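Local structure of transcriptional regulator, AsnC family (Agrobacterium tumefaciens str. C58, 3I4P) at the interface of chains A and B. The protein regulates transcription as an Lrp/AsnC-family regulator, binding specific DNA sequences through a winged helix-turn-helix domain joined to an Lrp/AsnC ligand-binding domain. Numbering follows the deposited sequence. Chains: chain A/B, Transcriptional regulator, AsnC family.

The interface of chains A and B. Residues chain A 54-56, 59, 61, 109; chain B 147-148.
B:Leu147 reaches end-on into the loop of chain A that follows strand 47-54, and its methyl CD1 leads. The contact is mostly apolar. CD1 of B:Leu147 lies 3.5 Å from CG2 of A:Val59, a tight fit in which the two side chains meet at about a right angle. On another flank the same methyl, B:Leu147 CD1, rests on A:Pro56, 3.7 Å from its CA, and lies 3.8 Å from the carbonyl O of A:Leu54. With CG anti to its own carbonyl carbon (chi1 -60°) and the chain extended beyond (chi2 176°), B:Leu147 carries CD1 deep among these groups, while its other methyl, CD2, turns towards A:Thr61 and A:Val109. Of the residues here it buries the largest surface, 82 Å².

B:Pro148 continues the packing with its ring. A:Val109, on strand 104-110, sets CG2 against the ring carbon CD of B:Pro148 at 3.3 Å, again nearly perpendicular and close. A:Thr61 holds its methyl CG2 3.3 Å from the backbone O of B:Pro148 and touches the ring more loosely at CG, with its hydroxyl OG1 towards the leucine.

A polar link runs through water: one molecule sits 2.7 Å from the backbone O of A:Val59 and 2.5 Å from the backbone O of B:Pro148, bridging the two carbonyls.

With its two-fold twin, this patch fastens the C-terminal segment of one subunit against the loop after strand 47-54 and the ligand-binding domain of the other, and so may help steady the dimer typical of Lrp/AsnC regulators.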
loop_
_atom_site.group_PDB
_atom_site.type_symbol
_atom_site.label_atom_id
_atom_site.label_comp_id
_atom_site.label_asym_id
_atom_site.label_seq_id
_atom_site.Cartn_x
_atom_site.Cartn_y
_atom_site.Cartn_z
ATOM N N LEU A 54 36.668 -7.572 2.535
ATOM C CA LEU A 54 37.191 -6.659 1.542
ATOM C C LEU A 54 36.359 -5.407 1.474
ATOM O O LEU A 54 35.212 -5.387 1.918
ATOM C CB LEU A 54 37.213 -7.343 0.177
ATOM C CG LEU A 54 37.852 -8.723 0.136
ATOM C CD1 LEU A 54 37.776 -9.210 -1.294
ATOM C CD2 LEU A 54 39.272 -8.683 0.681
ATOM N N ASP A 55 36.955 -4.380 0.874
ATOM C CA ASP A 55 36.330 -3.084 0.677
ATOM C C ASP A 55 35.513 -3.153 -0.617
ATOM O O ASP A 55 36.067 -3.369 -1.686
ATOM C CB ASP A 55 37.405 -2.003 0.608
ATOM C CG ASP A 55 36.837 -0.585 0.563
ATOM O OD1 ASP A 55 35.748 -0.372 0.020
ATOM O OD2 ASP A 55 37.518 0.354 1.026
ATOM N N PRO A 56 34.181 -2.982 -0.516
ATOM C CA PRO A 56 33.314 -3.083 -1.700
ATOM C C PRO A 56 33.605 -2.021 -2.773
ATOM O O PRO A 56 33.485 -2.305 -3.972
ATOM C CB PRO A 56 31.910 -2.902 -1.122
ATOM C CG PRO A 56 32.107 -2.272 0.240
ATOM C CD PRO A 56 33.416 -2.763 0.735
ATOM N N VAL A 59 36.673 -3.449 -4.705
ATOM C CA VAL A 59 36.474 -4.613 -5.602
ATOM C C VAL A 59 35.308 -4.374 -6.573
ATOM O O VAL A 59 34.819 -5.296 -7.215
ATOM C CB VAL A 59 36.338 -5.952 -4.817
ATOM C CG1 VAL A 59 37.624 -6.241 -4.083
ATOM C CG2 VAL A 59 35.083 -5.953 -3.886
ATOM N N THR A 61 32.059 -3.447 -6.185
ATOM C CA THR A 61 30.712 -3.910 -5.823
ATOM C C THR A 61 30.032 -2.921 -4.859
ATOM O O THR A 61 29.471 -3.329 -3.825
ATOM C CB THR A 61 30.776 -5.302 -5.198
ATOM O OG1 THR A 61 31.411 -5.204 -3.934
ATOM C CG2 THR A 61 31.580 -6.253 -6.081
ATOM N N VAL A 109 24.830 -7.188 -4.163
ATOM C CA VAL A 109 25.877 -6.172 -4.407
ATOM C C VAL A 109 26.395 -6.264 -5.879
ATOM O O VAL A 109 26.609 -7.357 -6.440
ATOM C CB VAL A 109 27.027 -6.249 -3.342
ATOM C CG1 VAL A 109 26.459 -5.993 -1.887
ATOM C CG2 VAL A 109 27.717 -7.577 -3.403
ATOM N N LEU B 147 32.282 -11.012 -1.112
ATOM C CA LEU B 147 31.818 -10.212 -2.225
ATOM C C LEU B 147 32.001 -10.973 -3.556
ATOM O O LEU B 147 32.892 -11.796 -3.692
ATOM C CB LEU B 147 32.558 -8.861 -2.248
ATOM C CG LEU B 147 32.381 -7.989 -0.973
ATOM C CD1 LEU B 147 33.236 -6.729 -1.052
ATOM C CD2 LEU B 147 30.871 -7.651 -0.702
ATOM N N PRO B 148 31.144 -10.678 -4.557
ATOM C CA PRO B 148 31.400 -11.199 -5.919
ATOM C C PRO B 148 32.648 -10.545 -6.485
ATOM O O PRO B 148 32.833 -9.321 -6.332
ATOM C CB PRO B 148 30.134 -10.783 -6.701
ATOM C CG PRO B 148 29.554 -9.594 -5.942
ATOM C CD PRO B 148 29.918 -9.837 -4.481
HETATM O O HOH W 1 33.880 -7.702 -7.902
#